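PDB 3K2D: ABC-type metal ion transport system, periplasmic component from Vibrio vulnificus, which binds methionine, probably as the substrate-binding lipoprotein of an ABC importer, and activates Toll-like receptor 2. Local coordinates for residues A21-K26 against T225-T230; I56-F61 against N202-R207; G105-V110 against N151-E156; I130-E135 against R143-N148. The protein carries 4 engineered substitutions. All coordinates share one frame; numbering follows the deposited sequence.

Contact 1: residues A21-K26 against T225-T230; sequences AEVAAK and TEEVYT
E227, two residues past the N-cap T225, makes the polar link to the facing helix. Its CG is anti to the backbone N (chi1 -164°) and the chain runs on extended, so the carboxylate stretches across to K26. There K26 NZ lies 2.8 Å from E227 OE2 in a hydrogen-bonded salt bridge, on the syn lone pair of that oxygen. The two side chains cross at about a right angle. The lysine is straight as far as CE; its last torsion (chi4 -67°) turns NZ, which also forms a salt bridge with E30 one turn further along helix 16-32. Sharing the ammonium between two carboxylates would probably favour its charged state. V23 CG1 lies 4.0 Å from E227 OE2, at the apolar margin of the ion pair.

These are two helices packed nearly antiparallel: the short segments make 160° between their directions, with axes 9.0 Å apart at closest approach. The C-terminal helix 226-235 thereby docks on helix 16-32, which also covers strand 36-41 through A21, E22 and A25.

V228 supplies the apolar part. Its CG2, anti to the carbonyl carbon, comes 3.9 Å from V23 CG1, the two valines sliding past each other in opposite directions. The same methyl lies over A24, 3.5 Å from A24 CA and 4.0 Å from A24 CB, and V228 also touches V20. A24 in turn packs against F219 and Y223 of helix 214-223. Two residues after V228, T230 OG1 bonds to E226 O within its own helix, 3.0 Å away and above the carbonyl plane.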
loop_
_atom_site.group_PDB
_atom_site.type_symbol
_atom_site.label_atom_id
_atom_site.label_comp_id
_atom_site.label_asym_id
_atom_site.label_seq_id
_atom_site.Cartn_x
_atom_site.Cartn_y
_atom_site.Cartn_z
ATOM N N ALA A 21 -1.855 -12.319 5.278
ATOM C CA ALA A 21 -2.037 -12.180 6.714
ATOM C C ALA A 21 -2.555 -13.467 7.325
ATOM O O ALA A 21 -2.240 -13.793 8.467
ATOM C CB ALA A 21 -2.997 -11.038 7.008
ATOM N N GLU A 22 -3.352 -14.196 6.553
ATOM C CA GLU A 22 -3.925 -15.453 6.999
ATOM C C GLU A 22 -2.818 -16.460 7.299
ATOM O O GLU A 22 -2.872 -17.185 8.295
ATOM C CB GLU A 22 -4.839 -16.020 5.925
ATOM C CG GLU A 22 -6.085 -16.698 6.464
ATOM C CD GLU A 22 -7.280 -15.762 6.489
ATOM O OE1 GLU A 22 -7.652 -15.256 5.404
ATOM O OE2 GLU A 22 -7.848 -15.531 7.583
ATOM N N VAL A 23 -1.812 -16.510 6.441
ATOM C CA VAL A 23 -0.721 -17.440 6.652
ATOM C C VAL A 23 0.081 -17.019 7.875
ATOM O O VAL A 23 0.437 -17.847 8.708
ATOM C CB VAL A 23 0.180 -17.504 5.421
ATOM C CG1 VAL A 23 1.247 -18.580 5.604
ATOM C CG2 VAL A 23 -0.670 -17.776 4.198
ATOM N N ALA A 24 0.359 -15.725 7.980
ATOM C CA ALA A 24 1.092 -15.192 9.118
ATOM C C ALA A 24 0.373 -15.608 10.401
ATOM O O ALA A 24 1.001 -16.031 11.375
ATOM C CB ALA A 24 1.161 -13.680 9.023
ATOM N N ALA A 25 -0.952 -15.490 10.395
ATOM C CA ALA A 25 -1.759 -15.863 11.552
ATOM C C ALA A 25 -1.603 -17.358 11.795
ATOM O O ALA A 25 -1.608 -17.826 12.932
ATOM C CB ALA A 25 -3.214 -15.537 11.299
ATOM N N LYS A 26 -1.477 -18.106 10.710
ATOM C CA LYS A 26 -1.314 -19.535 10.810
ATOM C C LYS A 26 0.026 -19.806 11.504
ATOM O O LYS A 26 0.091 -20.540 12.493
ATOM C CB LYS A 26 -1.349 -20.142 9.402
ATOM C CG LYS A 26 -1.122 -21.642 9.326
ATOM C CD LYS A 26 -1.002 -22.091 7.876
ATOM C CE LYS A 26 -0.548 -23.547 7.757
ATOM N NZ LYS A 26 0.861 -23.762 8.225
ATOM N N THR A 225 8.477 -14.870 8.454
ATOM C CA THR A 225 8.978 -16.230 8.282
ATOM C C THR A 225 9.037 -16.587 6.812
ATOM O O THR A 225 8.400 -15.943 5.977
ATOM C CB THR A 225 8.085 -17.287 8.987
ATOM O OG1 THR A 225 6.754 -17.224 8.450
ATOM C CG2 THR A 225 8.066 -17.063 10.510
ATOM N N GLU A 226 9.798 -17.632 6.507
ATOM C CA GLU A 226 9.952 -18.098 5.139
ATOM C C GLU A 226 8.617 -18.608 4.585
ATOM O O GLU A 226 8.336 -18.452 3.393
ATOM C CB GLU A 226 10.994 -19.215 5.090
ATOM C CG GLU A 226 11.644 -19.419 3.731
ATOM C CD GLU A 226 12.716 -18.376 3.429
ATOM O OE1 GLU A 226 13.612 -18.184 4.286
ATOM O OE2 GLU A 226 12.673 -17.758 2.337
ATOM N N GLU A 227 7.795 -19.205 5.450
ATOM C CA GLU A 227 6.500 -19.737 5.027
ATOM C C GLU A 227 5.601 -18.653 4.446
ATOM O O GLU A 227 5.083 -18.791 3.340
ATOM C CB GLU A 227 5.775 -20.417 6.192
ATOM C CG GLU A 227 4.629 -21.313 5.738
ATOM C CD GLU A 227 3.894 -21.986 6.889
ATOM O OE1 GLU A 227 4.556 -22.384 7.870
ATOM O OE2 GLU A 227 2.652 -22.136 6.807
ATOM N N VAL A 228 5.420 -17.572 5.196
ATOM C CA VAL A 228 4.582 -16.479 4.736
ATOM C C VAL A 228 5.141 -15.891 3.450
ATOM O O VAL A 228 4.392 -15.583 2.524
ATOM C CB VAL A 228 4.476 -15.371 5.806
ATOM C CG1 VAL A 228 3.730 -14.148 5.243
ATOM C CG2 VAL A 228 3.755 -15.924 7.037
ATOM N N TYR A 229 6.459 -15.749 3.391
ATOM C CA TYR A 229 7.096 -15.184 2.213
ATOM C C TYR A 229 6.754 -16.035 1.003
ATOM O O TYR A 229 6.377 -15.511 -0.054
ATOM C CB TYR A 229 8.609 -15.126 2.409
ATOM C CG TYR A 229 9.372 -14.665 1.187
ATOM C CD1 TYR A 229 9.152 -13.402 0.632
ATOM C CD2 TYR A 229 10.337 -15.482 0.599
ATOM C CE1 TYR A 229 9.880 -12.962 -0.479
ATOM C CE2 TYR A 229 11.070 -15.053 -0.505
ATOM C CZ TYR A 229 10.838 -13.794 -1.038
ATOM O OH TYR A 229 11.577 -13.370 -2.117
ATOM N N THR A 230 6.884 -17.349 1.167
ATOM C CA THR A 230 6.574 -18.290 0.101
ATOM C C THR A 230 5.122 -18.113 -0.337
ATOM O O THR A 230 4.830 -18.045 -1.532
ATOM C CB THR A 230 6.783 -19.739 0.567
ATOM O OG1 THR A 230 8.178 -19.963 0.801
ATOM C CG2 THR A 230 6.280 -20.718 -0.481
#

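Contact 2: residues I56-F61 against N202-R207; sequences IDMNAF and NLIVAR. Engineered in segment 56-61: M58 (natural residue Ile). With MET (methionine), chain C.
N59 and V205 bond twice through their backbones: N59 N to V205 O and V205 N to N59 O, both 2.9 Å, an antiparallel hydrogen-bonded pair between inner strands 58-63 and 202-207 of a five-stranded mixed sheet. Their side chains lie side by side, N59 OD1 3.7 Å from V205 CB. On the other face the engineered M58 runs alongside I204, its SD 4.1 Å from I204 CG2. At one end, F61 and N202 enter the methionine pocket: F61 CE2 lies 4.1 Å from the ligand methyl CE, N202 ND2 gives a hydrogen to the ligand O at 3.2 Å, and N202 OD1 takes a weak bond from the ligand N. At the other, R207 NH1 reaches I56 O at 3.0 Å, near the guanidinium plane.

Further out, a water gives hydrogens to N59 OD1 and L203 O and accepts from F61 N, and N48 OD1 accepts from N59 ND2. Helix 214-223 covers the M58 face, V216 and F219 on M58, V220 on I204. R207 NH1 also bonds L51 O, D57 OD2 bonds K9 N, and R119 and T177 hold the ligand. The neutral amide of N202 thus serves the ligand's amino and carboxylate groups, as suits a probable zwitterion.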
loop_
_atom_site.group_PDB
_atom_site.type_symbol
_atom_site.label_atom_id
_atom_site.label_comp_id
_atom_site.label_asym_id
_atom_site.label_seq_id
_atom_site.Cartn_x
_atom_site.Cartn_y
_atom_site.Cartn_z
ATOM N N ILE A 56 -8.574 -2.307 17.343
ATOM C CA ILE A 56 -7.674 -3.385 16.939
ATOM C C ILE A 56 -6.344 -3.172 17.656
ATOM O O ILE A 56 -6.031 -2.059 18.075
ATOM C CB ILE A 56 -7.432 -3.437 15.405
ATOM C CG1 ILE A 56 -6.954 -2.076 14.889
ATOM C CG2 ILE A 56 -8.689 -3.902 14.693
ATOM C CD1 ILE A 56 -6.644 -2.064 13.393
ATOM N N ASP A 57 -5.563 -4.238 17.794
ATOM C CA ASP A 57 -4.293 -4.163 18.505
ATOM C C ASP A 57 -3.122 -3.796 17.605
ATOM O O ASP A 57 -2.070 -3.395 18.096
ATOM C CB ASP A 57 -4.027 -5.497 19.212
ATOM C CG ASP A 57 -5.101 -5.839 20.244
ATOM O OD1 ASP A 57 -5.019 -5.349 21.393
ATOM O OD2 ASP A 57 -6.041 -6.595 19.904
ATOM N N MET A 58 -3.303 -3.940 16.295
ATOM C CA MET A 58 -2.259 -3.600 15.324
ATOM C C MET A 58 -2.788 -3.697 13.892
ATOM O O MET A 58 -3.880 -4.224 13.662
ATOM C CB MET A 58 -1.017 -4.514 15.502
ATOM C CG MET A 58 -1.202 -6.028 15.210
ATOM S SD MET A 58 0.218 -7.110 15.596
ATOM C CE MET A 58 -0.220 -7.560 17.044
ATOM N N ASN A 59 -2.042 -3.145 12.934
ATOM C CA ASN A 59 -2.438 -3.237 11.529
ATOM C C ASN A 59 -1.221 -3.429 10.641
ATOM O O ASN A 59 -0.087 -3.154 11.042
ATOM C CB ASN A 59 -3.234 -2.007 11.060
ATOM C CG ASN A 59 -2.448 -0.703 11.158
ATOM O OD1 ASN A 59 -1.293 -0.609 10.733
ATOM N ND2 ASN A 59 -3.090 0.320 11.704
ATOM N N ALA A 60 -1.463 -3.921 9.434
ATOM C CA ALA A 60 -0.393 -4.158 8.479
ATOM C C ALA A 60 -0.908 -3.768 7.104
ATOM O O ALA A 60 -1.547 -4.578 6.431
ATOM C CB ALA A 60 0.008 -5.634 8.504
ATOM N N PHE A 61 -0.622 -2.538 6.678
ATOM C CA PHE A 61 -1.113 -2.068 5.384
ATOM C C PHE A 61 -0.414 -0.816 4.819
ATOM O O PHE A 61 -0.618 -0.469 3.657
ATOM C CB PHE A 61 -2.599 -1.739 5.516
ATOM C CG PHE A 61 -2.851 -0.429 6.210
ATOM C CD1 PHE A 61 -2.538 -0.271 7.553
ATOM C CD2 PHE A 61 -3.302 0.678 5.496
ATOM C CE1 PHE A 61 -2.663 0.971 8.177
ATOM C CE2 PHE A 61 -3.431 1.921 6.107
ATOM C CZ PHE A 61 -3.107 2.070 7.454
ATOM N N ASN A 202 6.251 -1.778 3.379
ATOM C CA ASN A 202 5.116 -1.812 4.292
ATOM C C ASN A 202 5.519 -2.165 5.720
ATOM O O ASN A 202 6.636 -2.605 5.979
ATOM C CB ASN A 202 4.036 -2.756 3.782
ATOM C CG ASN A 202 3.284 -2.182 2.598
ATOM O OD1 ASN A 202 2.210 -2.657 2.241
ATOM N ND2 ASN A 202 3.855 -1.154 1.977
ATOM N N LEU A 203 4.591 -1.973 6.644
ATOM C CA LEU A 203 4.890 -2.177 8.037
ATOM C C LEU A 203 3.763 -2.741 8.869
ATOM O O LEU A 203 2.596 -2.744 8.473
ATOM C CB LEU A 203 5.261 -0.835 8.659
ATOM C CG LEU A 203 6.037 0.183 7.834
ATOM C CD1 LEU A 203 5.855 1.556 8.437
ATOM C CD2 LEU A 203 7.482 -0.194 7.793
ATOM N N ILE A 204 4.142 -3.220 10.043
ATOM C CA ILE A 204 3.181 -3.701 11.004
ATOM C C ILE A 204 3.292 -2.602 12.046
ATOM O O ILE A 204 4.359 -2.374 12.627
ATOM C CB ILE A 204 3.581 -5.046 11.607
ATOM C CG1 ILE A 204 3.483 -6.135 10.533
ATOM C CG2 ILE A 204 2.689 -5.356 12.810
ATOM C CD1 ILE A 204 3.957 -7.506 10.979
ATOM N N VAL A 205 2.201 -1.886 12.241
ATOM C CA VAL A 205 2.190 -0.796 13.189
ATOM C C VAL A 205 1.267 -1.109 14.353
ATOM O O VAL A 205 0.200 -1.730 14.184
ATOM C CB VAL A 205 1.726 0.517 12.514
ATOM C CG1 VAL A 205 1.755 1.655 13.518
ATOM C CG2 VAL A 205 2.619 0.826 11.313
ATOM N N ALA A 206 1.689 -0.669 15.533
ATOM C CA ALA A 206 0.919 -0.878 16.743
ATOM C C ALA A 206 0.829 0.461 17.461
ATOM O O ALA A 206 1.394 1.460 17.000
ATOM C CB ALA A 206 1.614 -1.908 17.623
ATOM N N ARG A 207 0.107 0.497 18.576
ATOM C CA ARG A 207 0.027 1.734 19.332
ATOM C C ARG A 207 1.372 1.964 19.997
ATOM O O ARG A 207 2.194 1.057 20.115
ATOM C CB ARG A 207 -1.063 1.676 20.396
ATOM C CG ARG A 207 -2.456 1.884 19.845
ATOM C CD ARG A 207 -3.446 2.076 20.962
ATOM N NE ARG A 207 -3.599 0.866 21.759
ATOM C CZ ARG A 207 -4.222 -0.223 21.328
ATOM N NH1 ARG A 207 -4.742 -0.246 20.112
ATOM N NH2 ARG A 207 -4.336 -1.281 22.111
HETATM N N MET C . 0.268 -1.017 0.252
HETATM C CA MET C . 0.550 0.286 -0.466
HETATM C C MET C . 1.713 0.057 -1.365
HETATM O O MET C . 2.699 -0.600 -0.933
HETATM C CB MET C . 0.963 1.425 0.443
HETATM C CG MET C . -0.060 1.843 1.401
HETATM S SD MET C . 0.274 3.446 2.041
HETATM C CE MET C . -1.186 3.387 3.013
HETATM O OXT MET C . 1.683 0.549 -2.503
HETATM O O HOH W 1 -6.549 -3.362 21.336
HETATM O O HOH W 2 0.650 -0.819 8.526
#

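Contact 3: residues G105-V110 against N151-E156; sequences GVRIAV and NITIME. Engineered in segment 151-156: M155 (natural residue Val).
M155 N donates to I108 O over 2.8 Å, the nitrogen tilted 33° from the carbonyl plane, and the CA-H of I154 points at the same oxygen. M155 O accepts from V110 N, also at 2.8 Å. Towards the start of the strands T153 N bonds V106 O and I108 N bonds T153 O, each at 3.0 Å. Every bond therefore falls on alternate residues, as a parallel pairing requires.

One face carries I108, V110 and I154, joined near the entry by I152. I108 and I152 cross obliquely, I108 CG1 3.6 Å from I152 CG2, with their CD1 ends also in contact. Further on, V110 CG2 meets I154 CG2 at 3.8 Å and flanks E156 CG; chi1 -51° puts CG1 anti to the carbonyl carbon, and CG2 falls between the backbone N and the carbonyl carbon, turned to the neighbouring strand. Helix 114-126 covers this face, L117 on V110 and E156, L124 on I154.

The opposite face holds R107, A109 and M155. R107 and the engineered M155 cross obliquely, R107 CG 3.9 Å from M155 SD; the methionine chain bends at chi2 and chi3, and its end lies at the edge of the guanidinium, near its plane. R107 NH2 has a weak bond to D168 O, and A109 packs under L162 and S165 of helix 162-165.

These parallel neighbours at one edge of a five-stranded mixed sheet are connected through helix 114-126 and then the strand pair 131-132/145-147: an elaborated beta-alpha-beta crossover of the alpha/beta kind found in periplasmic binding proteins.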
loop_
_atom_site.group_PDB
_atom_site.type_symbol
_atom_site.label_atom_id
_atom_site.label_comp_id
_atom_site.label_asym_id
_atom_site.label_seq_id
_atom_site.Cartn_x
_atom_site.Cartn_y
_atom_site.Cartn_z
ATOM N N GLY A 105 -2.280 14.842 -24.562
ATOM C CA GLY A 105 -3.500 15.212 -23.879
ATOM C C GLY A 105 -4.226 14.077 -23.193
ATOM O O GLY A 105 -5.405 14.212 -22.877
ATOM N N VAL A 106 -3.554 12.956 -22.951
ATOM C CA VAL A 106 -4.232 11.845 -22.285
ATOM C C VAL A 106 -4.416 12.122 -20.802
ATOM O O VAL A 106 -3.775 13.006 -20.218
ATOM C CB VAL A 106 -3.465 10.497 -22.415
ATOM C CG1 VAL A 106 -3.432 10.043 -23.859
ATOM C CG2 VAL A 106 -2.059 10.641 -21.860
ATOM N N ARG A 107 -5.304 11.337 -20.204
ATOM C CA ARG A 107 -5.626 11.423 -18.790
ATOM C C ARG A 107 -4.885 10.286 -18.089
ATOM O O ARG A 107 -4.903 9.152 -18.552
ATOM C CB ARG A 107 -7.142 11.265 -18.598
ATOM C CG ARG A 107 -7.845 12.455 -17.952
ATOM C CD ARG A 107 -9.139 12.839 -18.689
ATOM N NE ARG A 107 -10.112 11.752 -18.747
ATOM C CZ ARG A 107 -10.998 11.472 -17.791
ATOM N NH1 ARG A 107 -11.053 12.206 -16.688
ATOM N NH2 ARG A 107 -11.820 10.437 -17.933
ATOM N N ILE A 108 -4.213 10.602 -16.990
ATOM C CA ILE A 108 -3.497 9.597 -16.211
ATOM C C ILE A 108 -4.033 9.647 -14.785
ATOM O O ILE A 108 -3.944 10.676 -14.112
ATOM C CB ILE A 108 -1.964 9.857 -16.197
ATOM C CG1 ILE A 108 -1.381 9.582 -17.586
ATOM C CG2 ILE A 108 -1.297 8.992 -15.145
ATOM C CD1 ILE A 108 0.124 9.673 -17.666
ATOM N N ALA A 109 -4.597 8.535 -14.331
ATOM C CA ALA A 109 -5.154 8.467 -12.984
ATOM C C ALA A 109 -4.108 8.044 -11.944
ATOM O O ALA A 109 -3.280 7.167 -12.203
ATOM C CB ALA A 109 -6.336 7.509 -12.963
ATOM N N VAL A 110 -4.159 8.681 -10.773
ATOM C CA VAL A 110 -3.240 8.403 -9.661
ATOM C C VAL A 110 -3.991 8.524 -8.327
ATOM O O VAL A 110 -5.072 9.107 -8.261
ATOM C CB VAL A 110 -2.050 9.421 -9.622
ATOM C CG1 VAL A 110 -1.383 9.516 -10.986
ATOM C CG2 VAL A 110 -2.541 10.794 -9.185
ATOM N N ASN A 151 1.217 17.125 -22.613
ATOM C CA ASN A 151 0.021 17.819 -22.149
ATOM C C ASN A 151 -0.907 16.873 -21.392
ATOM O O ASN A 151 -2.111 16.830 -21.637
ATOM C CB ASN A 151 -0.735 18.441 -23.328
ATOM C CG ASN A 151 0.148 19.329 -24.194
ATOM O OD1 ASN A 151 1.026 20.042 -23.692
ATOM N ND2 ASN A 151 -0.092 19.297 -25.507
ATOM N N ILE A 152 -0.341 16.119 -20.462
ATOM C CA ILE A 152 -1.121 15.175 -19.684
ATOM C C ILE A 152 -1.982 15.861 -18.620
ATOM O O ILE A 152 -1.668 16.956 -18.148
ATOM C CB ILE A 152 -0.198 14.155 -18.973
ATOM C CG1 ILE A 152 0.717 13.476 -19.989
ATOM C CG2 ILE A 152 -1.030 13.097 -18.276
ATOM C CD1 ILE A 152 1.684 12.472 -19.372
ATOM N N THR A 153 -3.086 15.218 -18.264
ATOM C CA THR A 153 -3.946 15.735 -17.215
ATOM C C THR A 153 -3.936 14.681 -16.123
ATOM O O THR A 153 -4.344 13.549 -16.343
ATOM C CB THR A 153 -5.391 15.956 -17.687
ATOM O OG1 THR A 153 -5.464 17.153 -18.474
ATOM C CG2 THR A 153 -6.314 16.096 -16.492
ATOM N N ILE A 154 -3.440 15.058 -14.955
ATOM C CA ILE A 154 -3.371 14.143 -13.827
ATOM C C ILE A 154 -4.706 14.093 -13.107
ATOM O O ILE A 154 -5.165 15.104 -12.572
ATOM C CB ILE A 154 -2.296 14.585 -12.806
ATOM C CG1 ILE A 154 -0.935 14.699 -13.485
ATOM C CG2 ILE A 154 -2.220 13.593 -11.672
ATOM C CD1 ILE A 154 -0.466 13.413 -14.100
ATOM N N MET A 155 -5.325 12.918 -13.101
ATOM C CA MET A 155 -6.597 12.725 -12.415
ATOM C C MET A 155 -6.309 12.067 -11.070
ATOM O O MET A 155 -5.806 10.948 -11.006
ATOM C CB MET A 155 -7.530 11.836 -13.247
ATOM C CG MET A 155 -7.975 12.440 -14.595
ATOM S SD MET A 155 -8.954 13.949 -14.487
ATOM C CE MET A 155 -10.397 13.307 -13.827
ATOM N N GLU A 156 -6.603 12.778 -9.991
ATOM C CA GLU A 156 -6.376 12.255 -8.651
ATOM C C GLU A 156 -7.667 11.621 -8.152
ATOM O O GLU A 156 -8.712 12.270 -8.110
ATOM C CB GLU A 156 -5.933 13.391 -7.725
ATOM C CG GLU A 156 -4.542 13.935 -8.043
ATOM C CD GLU A 156 -4.267 15.295 -7.415
ATOM O OE1 GLU A 156 -4.615 15.497 -6.229
ATOM O OE2 GLU A 156 -3.686 16.161 -8.108
#

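Contact 4: residues I130-E135 against R143-N148; sequences IKLRPE and RDIVEN
K131 and E147 cross obliquely, K131 CB 3.5 Å from E147 CB, while V146, the other bulge residue, crosses the same lysine obliquely, K131 CG 3.9 Å from V146 CG2. V146 CG2 lies between the backbone N and the carbonyl carbon (chi1 -57° puts CG1 beside N), which turns it to the lysine chain. K131 is straight to CE and then bends, its NZ making a weak bond to L132 O.

R133 and D144 also cross obliquely, their guanidinium and carboxylate planes 54° apart. R133 NE gives its hydrogen to D144 OD1 at 2.9 Å, in the guanidinium plane but from above the carboxylate, so the salt bridge rests on NE. R133 CG is in the crowded position and the chain is extended to NE; D144 OD2 is taken by T141 N.

Strands 131-132 and 145-147 form a separate two-stranded antiparallel sheet with a classic beta bulge, V146 and E147 both facing K131. K131 O accepts from V146 N at 2.8 Å and weakly from E147 N at 3.4 Å, while K131 N donates to E147 O. Beyond the bulge R133 N reaches D144 O at 3.0 Å.

On the inner side I130 and I145 meet at about a right angle, I130 CD1 4.1 Å from I145 CG1, and L132 CD2 lies 4.0 Å from the same carbon. I130 and L132 rest on helix 114-126 through L124, L121 and L122, and E125 OE2 accepts from L132 N.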
loop_
_atom_site.group_PDB
_atom_site.type_symbol
_atom_site.label_atom_id
_atom_site.label_comp_id
_atom_site.label_asym_id
_atom_site.label_seq_id
_atom_site.Cartn_x
_atom_site.Cartn_y
_atom_site.Cartn_z
ATOM N N ILE A 130 6.719 13.620 -17.236
ATOM C CA ILE A 130 6.677 14.956 -16.649
ATOM C C ILE A 130 7.966 15.220 -15.896
ATOM O O ILE A 130 8.753 14.308 -15.651
ATOM C CB ILE A 130 5.534 15.106 -15.629
ATOM C CG1 ILE A 130 5.771 14.154 -14.456
ATOM C CG2 ILE A 130 4.199 14.839 -16.289
ATOM C CD1 ILE A 130 5.399 14.738 -13.118
ATOM N N LYS A 131 8.184 16.474 -15.534
ATOM C CA LYS A 131 9.366 16.822 -14.769
ATOM C C LYS A 131 8.889 17.608 -13.551
ATOM O O LYS A 131 7.958 18.411 -13.656
ATOM C CB LYS A 131 10.335 17.655 -15.612
ATOM C CG LYS A 131 11.675 17.835 -14.929
ATOM C CD LYS A 131 12.655 18.685 -15.721
ATOM C CE LYS A 131 13.922 18.948 -14.884
ATOM N NZ LYS A 131 13.623 19.610 -13.561
ATOM N N LEU A 132 9.502 17.354 -12.395
ATOM C CA LEU A 132 9.132 18.042 -11.153
ATOM C C LEU A 132 10.239 18.997 -10.726
ATOM O O LEU A 132 11.393 18.818 -11.109
ATOM C CB LEU A 132 8.883 17.023 -10.044
ATOM C CG LEU A 132 7.746 16.048 -10.349
ATOM C CD1 LEU A 132 7.829 14.844 -9.427
ATOM C CD2 LEU A 132 6.405 16.762 -10.204
ATOM N N ARG A 133 9.898 20.006 -9.934
ATOM C CA ARG A 133 10.900 20.955 -9.480
ATOM C C ARG A 133 12.028 20.232 -8.759
ATOM O O ARG A 133 11.834 19.176 -8.182
ATOM C CB ARG A 133 10.275 22.018 -8.574
ATOM C CG ARG A 133 9.870 21.564 -7.192
ATOM C CD ARG A 133 9.059 22.665 -6.532
ATOM N NE ARG A 133 8.756 22.379 -5.135
ATOM C CZ ARG A 133 9.639 22.458 -4.145
ATOM N NH1 ARG A 133 10.889 22.822 -4.399
ATOM N NH2 ARG A 133 9.275 22.173 -2.903
ATOM N N PRO A 134 13.232 20.807 -8.780
ATOM C CA PRO A 134 14.394 20.199 -8.130
ATOM C C PRO A 134 14.257 19.796 -6.656
ATOM O O PRO A 134 14.544 18.650 -6.300
ATOM C CB PRO A 134 15.489 21.248 -8.344
ATOM C CG PRO A 134 15.054 21.953 -9.607
ATOM C CD PRO A 134 13.586 22.106 -9.382
ATOM N N GLU A 135 13.822 20.730 -5.808
ATOM C CA GLU A 135 13.694 20.477 -4.365
ATOM C C GLU A 135 12.456 19.712 -3.889
ATOM O O GLU A 135 12.278 19.535 -2.684
ATOM C CB GLU A 135 13.750 21.802 -3.582
ATOM C CG GLU A 135 15.118 22.504 -3.494
ATOM C CD GLU A 135 15.981 22.025 -2.325
ATOM O OE1 GLU A 135 15.421 21.595 -1.292
ATOM O OE2 GLU A 135 17.225 22.097 -2.427
ATOM N N ARG A 143 1.214 21.151 -8.406
ATOM C CA ARG A 143 1.797 22.481 -8.372
ATOM C C ARG A 143 3.297 22.382 -8.545
ATOM O O ARG A 143 3.947 23.379 -8.835
ATOM C CB ARG A 143 1.481 23.205 -7.055
ATOM C CG ARG A 143 0.038 23.669 -6.931
ATOM C CD ARG A 143 -0.160 24.554 -5.707
ATOM N NE ARG A 143 0.236 23.877 -4.474
ATOM C CZ ARG A 143 -0.487 22.939 -3.868
ATOM N NH1 ARG A 143 -1.659 22.566 -4.376
ATOM N NH2 ARG A 143 -0.024 22.358 -2.765
ATOM N N ASP A 144 3.846 21.180 -8.390
ATOM C CA ASP A 144 5.293 20.998 -8.534
ATOM C C ASP A 144 5.767 20.627 -9.935
ATOM O O ASP A 144 6.976 20.504 -10.171
ATOM C CB ASP A 144 5.805 19.955 -7.541
ATOM C CG ASP A 144 5.596 20.377 -6.111
ATOM O OD1 ASP A 144 6.029 21.491 -5.768
ATOM O OD2 ASP A 144 4.997 19.608 -5.330
ATOM N N ILE A 145 4.832 20.462 -10.867
ATOM C CA ILE A 145 5.198 20.097 -12.230
ATOM C C ILE A 145 5.839 21.265 -12.988
ATOM O O ILE A 145 5.277 22.352 -13.063
ATOM C CB ILE A 145 3.962 19.598 -13.006
ATOM C CG1 ILE A 145 3.461 18.294 -12.379
ATOM C CG2 ILE A 145 4.313 19.416 -14.487
ATOM C CD1 ILE A 145 2.039 17.937 -12.753
ATOM N N VAL A 146 7.016 21.047 -13.553
ATOM C CA VAL A 146 7.675 22.129 -14.283
ATOM C C VAL A 146 7.805 21.836 -15.765
ATOM O O VAL A 146 8.346 22.641 -16.513
ATOM C CB VAL A 146 9.096 22.441 -13.716
ATOM C CG1 VAL A 146 8.995 22.777 -12.247
ATOM C CG2 VAL A 146 10.041 21.260 -13.945
ATOM N N GLU A 147 7.318 20.674 -16.180
ATOM C CA GLU A 147 7.378 20.287 -17.579
ATOM C C GLU A 147 6.369 19.177 -17.820
ATOM O O GLU A 147 6.298 18.207 -17.060
ATOM C CB GLU A 147 8.788 19.831 -17.948
ATOM C CG GLU A 147 9.098 20.049 -19.420
ATOM C CD GLU A 147 10.514 19.649 -19.813
ATOM O OE1 GLU A 147 11.485 20.226 -19.266
ATOM O OE2 GLU A 147 10.647 18.755 -20.679
ATOM N N ASN A 148 5.580 19.340 -18.880
ATOM C CA ASN A 148 4.523 18.402 -19.240
ATOM C C ASN A 148 4.409 18.372 -20.764
ATOM O O ASN A 148 3.444 18.873 -21.340
ATOM C CB ASN A 148 3.208 18.882 -18.620
ATOM C CG ASN A 148 2.056 17.936 -18.866
ATOM O OD1 ASN A 148 2.224 16.860 -19.449
ATOM N ND2 ASN A 148 0.870 18.329 -18.416
#

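How the contacts relate
Contact 2, a strand pair with the ligand at one end, is the buried core of the four; contacts 1, 3 and 4 are only partly buried. Contacts 1 and 2 share helix 214-223, which packs on A24 in one and M58 in the other, and lie on the opposite side of the chain's centre from 3 and 4. Those two rest on helix 114-126, and N148 OD1 bonding to I152 N joins them where their segments adjoin. Contact 2 relies on backbone bonds, water and an asparagine amide, contact 3 on parallel backbone bonds; contact 1 joins helices through side chains, with one salt bridge, and contact 4 combines backbone bonds at a bulge with the R133-D144 salt bridge.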